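Local coordinates for protein b11L5F_LGL (Synthetic construct, PDB 6CZG) that is a computationally designed beta barrel, probably meant to bind a small fluorogenic ligand inside the barrel and switch on its fluorescence, at residues R6-L11 with D67-D72; W15-T20 with G109-Q114. All blocks are in the same frame, centred on the assembly; numbering follows the deposited sequence.

Interaction 1: R6-L11 with D67-D72; sequences RAASLL and DTMDVD
Asp67 OD1 is gripped twice by the guanidinium of Arg6, from NE at 3.0 Å and from NH2 at 3.0 Å, in a salt bridge that ties a short helix to one end of an antiparallel beta barrel. NH2 is shared, since it also reaches Asp67 OD2 at 3.1 Å. All three hydrogen bonds are bent and weak, so charge probably counts for more here than bond direction. The two side chains run alongside each other, and their flat ends lie nearly parallel, the planes 15° apart. Arg6 gets there with CG anti to its backbone N and a bend at chi3. Nearby, the backbone of Ala7 is hydrogen-bonded to that of Pro66, which keeps the helix close to the turn before strand 68-75.

Behind this solvent-facing salt bridge the contact becomes apolar. Helix 6-10 runs steeply across strand 68-72, at 73°, and Met69 rises from the strand to meet it. Its chain is bent at both chi2 (-93°) and chi3, so that CG, SD and CE are shared among Ala7, Ala8 and Leu11. Ala7 points its methyl at the strand, with CB 3.6 Å from Met69 CG. Leu11 comes from the far end of the segment, tip to tip with Met69, its CD1 3.9 Å from Met69 CG. Met69 also touches Cys5 and Cys63, the two halves of the disulfide that joins the N-terminal region to strand 54-65, while Phe95 lies against Ala7 and Leu11. The buried thioether of Met69 thus reaches from the barrel wall to the helix: SD lies 3.6 Å from the backbone N of Ala8, and CE sits 4.0 Å from Ala8 CB.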
ATOM      1  N   ARG A   6      -4.215  -6.103  14.760  1.00 23.87           N
ATOM      2  CA  ARG A   6      -5.522  -6.124  14.103  1.00 28.81           C
ATOM      3  C   ARG A   6      -5.425  -5.782  12.620  1.00 24.98           C
ATOM      4  O   ARG A   6      -6.066  -6.430  11.779  1.00 24.60           O
ATOM      5  CB  ARG A   6      -6.464  -5.150  14.814  1.00 29.97           C
ATOM      6  CG  ARG A   6      -7.940  -5.483  14.704  1.00 36.78           C
ATOM      7  CD  ARG A   6      -8.712  -4.872  15.864  1.00 40.22           C
ATOM      8  NE  ARG A   6      -8.700  -3.411  15.813  1.00 39.09           N
ATOM      9  CZ  ARG A   6      -9.315  -2.625  16.691  1.00 48.46           C
ATOM     10  NH1 ARG A   6      -9.999  -3.156  17.696  1.00 57.29           N
ATOM     11  NH2 ARG A   6      -9.248  -1.308  16.564  1.00 47.28           N
ATOM     12  N   ALA A   7      -4.633  -4.761  12.282  1.00 21.93           N
ATOM     13  CA  ALA A   7      -4.489  -4.353  10.888  1.00 27.93           C
ATOM     14  C   ALA A   7      -3.997  -5.504  10.021  1.00 24.49           C
ATOM     15  O   ALA A   7      -4.519  -5.730   8.921  1.00 20.70           O
ATOM     16  CB  ALA A   7      -3.541  -3.158  10.789  1.00 21.60           C
ATOM     17  N   ALA A   8      -2.996  -6.247  10.498  1.00 20.19           N
ATOM     18  CA  ALA A   8      -2.511  -7.399   9.745  1.00 22.06           C
ATOM     19  C   ALA A   8      -3.581  -8.473   9.611  1.00 22.31           C
ATOM     20  O   ALA A   8      -3.597  -9.213   8.622  1.00 20.32           O
ATOM     21  CB  ALA A   8      -1.262  -7.978  10.408  1.00 23.88           C
ATOM     22  N   SER A   9      -4.481  -8.577  10.593  1.00 23.92           N
ATOM     23  CA  SER A   9      -5.565  -9.548  10.498  1.00 22.33           C
ATOM     24  C   SER A   9      -6.611  -9.126   9.475  1.00 25.86           C
ATOM     25  O   SER A   9      -7.252  -9.985   8.859  1.00 30.52           O
ATOM     26  CB  SER A   9      -6.215  -9.751  11.866  1.00 25.77           C
ATOM     27  OG  SER A   9      -5.568 -10.783  12.590  1.00 31.61           O
ATOM     28  N   LEU A  10      -6.798  -7.820   9.276  1.00 24.70           N
ATOM     29  CA  LEU A  10      -7.832  -7.328   8.372  1.00 24.34           C
ATOM     30  C   LEU A  10      -7.325  -7.019   6.967  1.00 25.66           C
ATOM     31  O   LEU A  10      -8.144  -6.828   6.062  1.00 24.04           O
ATOM     32  CB  LEU A  10      -8.487  -6.072   8.957  1.00 27.31           C
ATOM     33  CG  LEU A  10      -9.289  -6.284  10.242  1.00 25.18           C
ATOM     34  CD1 LEU A  10      -9.939  -4.984  10.689  1.00 19.36           C
ATOM     35  CD2 LEU A  10     -10.332  -7.373  10.047  1.00 26.51           C
ATOM     36  N   LEU A  11      -6.011  -6.970   6.758  1.00 23.41           N
ATOM     37  CA  LEU A  11      -5.436  -6.580   5.473  1.00 21.74           C
ATOM     38  C   LEU A  11      -5.496  -7.614   4.342  1.00 25.28           C
ATOM     39  O   LEU A  11      -5.597  -7.202   3.179  1.00 21.52           O
ATOM     40  CB  LEU A  11      -3.979  -6.158   5.673  1.00 25.30           C
ATOM     41  CG  LEU A  11      -3.774  -4.661   5.922  1.00 20.08           C
ATOM     42  CD1 LEU A  11      -2.303  -4.341   6.134  1.00 20.63           C
ATOM     43  CD2 LEU A  11      -4.352  -3.842   4.776  1.00 18.21           C
ATOM     44  N   ASP A  67      -3.476  -0.956  15.058  1.00 21.39           N
ATOM     45  CA  ASP A  67      -4.215  -0.505  13.885  1.00 25.71           C
ATOM     46  C   ASP A  67      -3.342   0.161  12.826  1.00 26.02           C
ATOM     47  O   ASP A  67      -3.885   0.737  11.875  1.00 23.98           O
ATOM     48  CB  ASP A  67      -5.334   0.456  14.302  1.00 28.70           C
ATOM     49  CG  ASP A  67      -6.308  -0.171  15.279  1.00 34.99           C
ATOM     50  OD1 ASP A  67      -6.578  -1.385  15.157  1.00 35.82           O
ATOM     51  OD2 ASP A  67      -6.809   0.552  16.166  1.00 41.84           O
ATOM     52  N   THR A  68      -2.014   0.105  12.948  1.00 23.25           N
ATOM     53  CA  THR A  68      -1.138   0.718  11.957  1.00 22.59           C
ATOM     54  C   THR A  68      -0.030  -0.242  11.549  1.00 27.72           C
ATOM     55  O   THR A  68       0.468  -1.030  12.362  1.00 25.30           O
ATOM     56  CB  THR A  68      -0.500   2.027  12.460  1.00 21.80           C
ATOM     57  OG1 THR A  68       0.404   1.741  13.533  1.00 21.76           O
ATOM     58  CG2 THR A  68      -1.565   3.011  12.932  1.00 22.90           C
ATOM     59  N   MET A  69       0.359  -0.151  10.277  1.00 20.06           N
ATOM     60  CA  MET A  69       1.411  -0.969   9.696  1.00 21.03           C
ATOM     61  C   MET A  69       2.450  -0.082   9.025  1.00 22.47           C
ATOM     62  O   MET A  69       2.142   1.017   8.556  1.00 21.77           O
ATOM     63  CB  MET A  69       0.857  -1.959   8.657  1.00 20.92           C
ATOM     64  CG  MET A  69      -0.401  -2.693   9.083  1.00 21.36           C
ATOM     65  SD  MET A  69      -0.046  -4.285   9.846  1.00 33.46           S
ATOM     66  CE  MET A  69       0.862  -5.094   8.533  1.00 23.95           C
ATOM     67  N   ASP A  70       3.687  -0.571   8.985  1.00 19.36           N
ATOM     68  CA  ASP A  70       4.747   0.058   8.210  1.00 24.13           C
ATOM     69  C   ASP A  70       4.704  -0.468   6.782  1.00 23.64           C
ATOM     70  O   ASP A  70       4.388  -1.639   6.553  1.00 24.48           O
ATOM     71  CB  ASP A  70       6.116  -0.215   8.835  1.00 26.25           C
ATOM     72  CG  ASP A  70       6.543   0.871   9.802  1.00 29.73           C
ATOM     73  OD1 ASP A  70       6.357   2.063   9.477  1.00 34.37           O
ATOM     74  N   VAL A  71       5.025   0.396   5.821  1.00 28.25           N
ATOM     75  CA  VAL A  71       4.865   0.088   4.404  1.00 23.10           C
ATOM     76  C   VAL A  71       6.196   0.297   3.696  1.00 28.08           C
ATOM     77  O   VAL A  71       6.769   1.393   3.752  1.00 25.28           O
ATOM     78  CB  VAL A  71       3.772   0.947   3.748  1.00 29.68           C
ATOM     79  CG1 VAL A  71       3.690   0.656   2.256  1.00 27.30           C
ATOM     80  CG2 VAL A  71       2.438   0.698   4.418  1.00 20.21           C
ATOM     81  N   ASP A  72       6.669  -0.747   3.015  1.00 25.48           N
ATOM     82  CA  ASP A  72       7.908  -0.713   2.241  1.00 28.40           C
ATOM     83  C   ASP A  72       7.658  -1.448   0.929  1.00 30.41           C
ATOM     84  O   ASP A  72       7.499  -2.672   0.926  1.00 25.74           O
ATOM     85  CB  ASP A  72       9.059  -1.355   3.017  1.00 32.23           C
ATOM     86  CG  ASP A  72      10.409  -1.088   2.384  1.00 42.29           C
ATOM     87  OD1 ASP A  72      10.845  -1.907   1.546  1.00 42.84           O
ATOM     88  OD2 ASP A  72      11.036  -0.065   2.728  1.00 44.61           O
TER

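Interaction 2: W15-T20 with G109-Q114; sequences WQVTMT and GTLQRQ
Trp15 and Arg113 cross obliquely, with the guanidinium over one face of the indole, its plane tilted 32° from the ring. Arg113 CZ stands 3.6 Å above the ring plane, displaced toward the rim, and NH2 lies 3.6 Å from Trp15 CZ2. Nearer the backbone, Arg113 CB makes an off-centre CH-pi contact with the six-membered ring, 4.2 Å from its centroid. Both polar ends have partners just before strand 13-20: Trp15 NE1 is bonded to Leu11 O and Arg113 NH1 to Pro12 O. Leu111 meets the indole at about a right angle, its CB 3.9 Å from Trp15 CE3, and lies alongside Val17, whose CG2 is 3.6 Å from Leu111 CG.

Trp15, Val17 and Leu111 are buried on the inner face of the seam where the first and last strands close the eight-stranded barrel; Arg113, on the same face, is partly exposed. Antiparallel pairing is carried by the hydrogen-bonded pairs Gln16-Gln112 and Thr18-Thr110, two bonds each. The bond from Gln112 N to Gln16 O is almost straight (171°), though its donor stands above the carbonyl plane.

On the other face, Gln16 NE2 is bonded to Gln30 OE1 and also donates a hydrogen bond to a water, which in turn donates one to Gln114 OE1. Back on the face of Val17 and Leu111, Met19 lies over Gly109, which has no side chain, so SD approaches Gly109 CA to 3.7 Å.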
ATOM      1  N   TRP A  15      -7.457  -4.560  -2.495  1.00 23.09           N
ATOM      2  CA  TRP A  15      -7.930  -3.223  -2.166  1.00 19.46           C
ATOM      3  C   TRP A  15      -7.796  -2.315  -3.380  1.00 22.88           C
ATOM      4  O   TRP A  15      -6.752  -2.306  -4.041  1.00 24.83           O
ATOM      5  CB  TRP A  15      -7.142  -2.634  -0.988  1.00 20.17           C
ATOM      6  CG  TRP A  15      -7.190  -3.473   0.250  1.00 21.06           C
ATOM      7  CD1 TRP A  15      -6.480  -4.613   0.496  1.00 19.81           C
ATOM      8  CD2 TRP A  15      -7.985  -3.237   1.417  1.00 19.64           C
ATOM      9  NE1 TRP A  15      -6.789  -5.102   1.742  1.00 21.37           N
ATOM     10  CE2 TRP A  15      -7.710  -4.275   2.328  1.00 24.85           C
ATOM     11  CE3 TRP A  15      -8.905  -2.247   1.779  1.00 20.70           C
ATOM     12  CZ2 TRP A  15      -8.322  -4.353   3.577  1.00 20.46           C
ATOM     13  CZ3 TRP A  15      -9.512  -2.328   3.019  1.00 18.56           C
ATOM     14  CH2 TRP A  15      -9.218  -3.374   3.903  1.00 17.46           C
ATOM     15  N   GLN A  16      -8.855  -1.562  -3.670  1.00 17.16           N
ATOM     16  CA  GLN A  16      -8.802  -0.487  -4.654  1.00 22.86           C
ATOM     17  C   GLN A  16      -8.147   0.734  -4.016  1.00 18.54           C
ATOM     18  O   GLN A  16      -8.661   1.279  -3.034  1.00 22.49           O
ATOM     19  CB  GLN A  16     -10.208  -0.153  -5.152  1.00 21.74           C
ATOM     20  CG  GLN A  16     -10.271   0.949  -6.204  1.00 25.60           C
ATOM     21  CD  GLN A  16      -9.479   0.629  -7.459  1.00 30.36           C
ATOM     22  OE1 GLN A  16      -8.883   1.516  -8.072  1.00 25.63           O
ATOM     23  NE2 GLN A  16      -9.479  -0.640  -7.857  1.00 21.04           N
ATOM     24  N   VAL A  17      -7.018   1.163  -4.575  1.00 23.05           N
ATOM     25  CA  VAL A  17      -6.166   2.179  -3.967  1.00 26.51           C
ATOM     26  C   VAL A  17      -6.209   3.437  -4.822  1.00 25.73           C
ATOM     27  O   VAL A  17      -6.049   3.368  -6.050  1.00 27.39           O
ATOM     28  CB  VAL A  17      -4.721   1.677  -3.813  1.00 25.67           C
ATOM     29  CG1 VAL A  17      -3.827   2.779  -3.263  1.00 25.14           C
ATOM     30  CG2 VAL A  17      -4.681   0.439  -2.936  1.00 26.16           C
ATOM     31  N   THR A  18      -6.416   4.584  -4.174  1.00 20.18           N
ATOM     32  CA  THR A  18      -6.369   5.885  -4.830  1.00 21.36           C
ATOM     33  C   THR A  18      -5.316   6.745  -4.143  1.00 23.44           C
ATOM     34  O   THR A  18      -5.337   6.895  -2.917  1.00 24.83           O
ATOM     35  CB  THR A  18      -7.733   6.577  -4.797  1.00 24.73           C
ATOM     36  OG1 THR A  18      -8.731   5.692  -5.321  1.00 24.44           O
ATOM     37  CG2 THR A  18      -7.709   7.848  -5.633  1.00 22.11           C
ATOM     38  N   MET A  19      -4.397   7.302  -4.933  1.00 22.69           N
ATOM     39  CA  MET A  19      -3.241   8.022  -4.419  1.00 24.62           C
ATOM     40  C   MET A  19      -3.180   9.450  -4.946  1.00 25.44           C
ATOM     41  O   MET A  19      -3.601   9.739  -6.069  1.00 23.07           O
ATOM     42  CB  MET A  19      -1.939   7.302  -4.784  1.00 23.81           C
ATOM     43  CG  MET A  19      -1.783   5.933  -4.149  1.00 28.18           C
ATOM     44  SD  MET A  19      -1.209   6.041  -2.445  1.00 35.90           S
ATOM     45  CE  MET A  19      -0.695   4.353  -2.147  1.00 34.44           C
ATOM     46  N   THR A  20      -2.622  10.330  -4.113  1.00 24.17           N
ATOM     47  CA  THR A  20      -2.402  11.734  -4.429  1.00 28.36           C
ATOM     48  C   THR A  20      -1.053  12.165  -3.876  1.00 30.45           C
ATOM     49  O   THR A  20      -0.716  11.838  -2.735  1.00 32.65           O
ATOM     50  CB  THR A  20      -3.508  12.626  -3.856  1.00 31.21           C
ATOM     51  OG1 THR A  20      -4.793  12.042  -4.115  1.00 28.12           O
ATOM     52  CG2 THR A  20      -3.432  14.025  -4.474  1.00 32.22           C
ATOM     53  N   GLY A 109      -3.139   8.272   0.445  1.00 26.64           N
ATOM     54  CA  GLY A 109      -3.946   7.353  -0.336  1.00 22.87           C
ATOM     55  C   GLY A 109      -5.035   6.717   0.498  1.00 23.63           C
ATOM     56  O   GLY A 109      -5.028   6.773   1.729  1.00 22.30           O
ATOM     57  N   THR A 110      -5.986   6.107  -0.205  1.00 22.81           N
ATOM     58  CA  THR A 110      -7.088   5.391   0.417  1.00 23.51           C
ATOM     59  C   THR A 110      -7.184   3.993  -0.176  1.00 22.95           C
ATOM     60  O   THR A 110      -7.094   3.815  -1.398  1.00 20.57           O
ATOM     61  CB  THR A 110      -8.422   6.127   0.237  1.00 25.00           C
ATOM     62  OG1 THR A 110      -8.347   7.413   0.864  1.00 35.72           O
ATOM     63  CG2 THR A 110      -9.566   5.336   0.858  1.00 28.05           C
ATOM     64  N   LEU A 111      -7.360   3.011   0.707  1.00 24.12           N
ATOM     65  CA  LEU A 111      -7.532   1.608   0.349  1.00 20.32           C
ATOM     66  C   LEU A 111      -8.969   1.214   0.667  1.00 21.67           C
ATOM     67  O   LEU A 111      -9.372   1.203   1.836  1.00 22.13           O
ATOM     68  CB  LEU A 111      -6.547   0.726   1.112  1.00 14.70           C
ATOM     69  CG  LEU A 111      -5.114   0.615   0.585  1.00 24.43           C
ATOM     70  CD1 LEU A 111      -4.314   1.875   0.886  1.00 17.17           C
ATOM     71  CD2 LEU A 111      -4.426  -0.613   1.160  1.00 20.42           C
ATOM     72  N   GLN A 112      -9.737   0.892  -0.368  1.00 20.97           N
ATOM     73  CA  GLN A 112     -11.132   0.497  -0.230  1.00 17.25           C
ATOM     74  C   GLN A 112     -11.250  -0.993  -0.513  1.00 19.05           C
ATOM     75  O   GLN A 112     -10.811  -1.462  -1.566  1.00 18.18           O
ATOM     76  CB  GLN A 112     -12.024   1.297  -1.183  1.00 19.93           C
ATOM     77  CG  GLN A 112     -13.512   1.081  -0.973  1.00 20.07           C
ATOM     78  CD  GLN A 112     -13.979   1.545   0.393  1.00 21.74           C
ATOM     79  OE1 GLN A 112     -13.643   2.643   0.838  1.00 22.45           O
ATOM     80  NE2 GLN A 112     -14.760   0.708   1.067  1.00 19.74           N
ATOM     81  N   ARG A 113     -11.838  -1.729   0.429  1.00 17.09           N
ATOM     82  CA  ARG A 113     -11.923  -3.180   0.312  1.00 17.54           C
ATOM     83  C   ARG A 113     -12.621  -3.589  -0.978  1.00 18.65           C
ATOM     84  O   ARG A 113     -13.722  -3.118  -1.282  1.00 17.71           O
ATOM     85  CB  ARG A 113     -12.659  -3.763   1.519  1.00 21.26           C
ATOM     86  CG  ARG A 113     -13.245  -5.149   1.289  1.00 26.01           C
ATOM     87  CD  ARG A 113     -12.159  -6.204   1.152  1.00 25.09           C
ATOM     88  NE  ARG A 113     -11.550  -6.539   2.436  1.00 25.24           N
ATOM     89  CZ  ARG A 113     -10.461  -7.288   2.570  1.00 27.68           C
ATOM     90  NH1 ARG A 113      -9.859  -7.783   1.497  1.00 30.38           N
ATOM     91  NH2 ARG A 113      -9.975  -7.546   3.776  1.00 25.27           N
ATOM     92  N   GLN A 114     -11.973  -4.468  -1.740  1.00 19.00           N
ATOM     93  CA  GLN A 114     -12.553  -5.049  -2.944  1.00 23.01           C
ATOM     94  C   GLN A 114     -12.751  -6.537  -2.690  1.00 30.68           C
ATOM     95  O   GLN A 114     -11.776  -7.284  -2.552  1.00 30.68           O
ATOM     96  CB  GLN A 114     -11.663  -4.806  -4.161  1.00 25.37           C
ATOM     97  CG  GLN A 114     -11.966  -5.718  -5.343  1.00 24.75           C
ATOM     98  CD  GLN A 114     -13.114  -5.209  -6.195  1.00 30.49           C
ATOM     99  OE1 GLN A 114     -13.138  -4.046  -6.595  1.00 34.11           O
ATOM    100  NE2 GLN A 114     -14.076  -6.082  -6.476  1.00 25.08           N
TER
HETATM  101  O   HOH W   1     -10.678  -2.716  -7.175  1.00 31.32           O

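Overall arrangement
Both contacts belong to the same barrel, but only interaction 2 lies wholly within its wall. It joins neighbouring strands through backbone hydrogen bonds, with mostly apolar groups, and one arginine, on the inner face and glutamines and threonines outside. Interaction 1 instead sets a helix on one end of the barrel, mainly through side chains and with no backbone hydrogen bond between its segments: a surface salt bridge outside, buried methyls round a thioether within. It also buries about half as much surface. The centres are about 14 Å apart, yet the two meet, because helix 6-10 is followed in the chain by strand 13-20: Leu10 O packs 3.0 Å from Arg113 NH2. Phe95, on strand 94-101, touches residues of both.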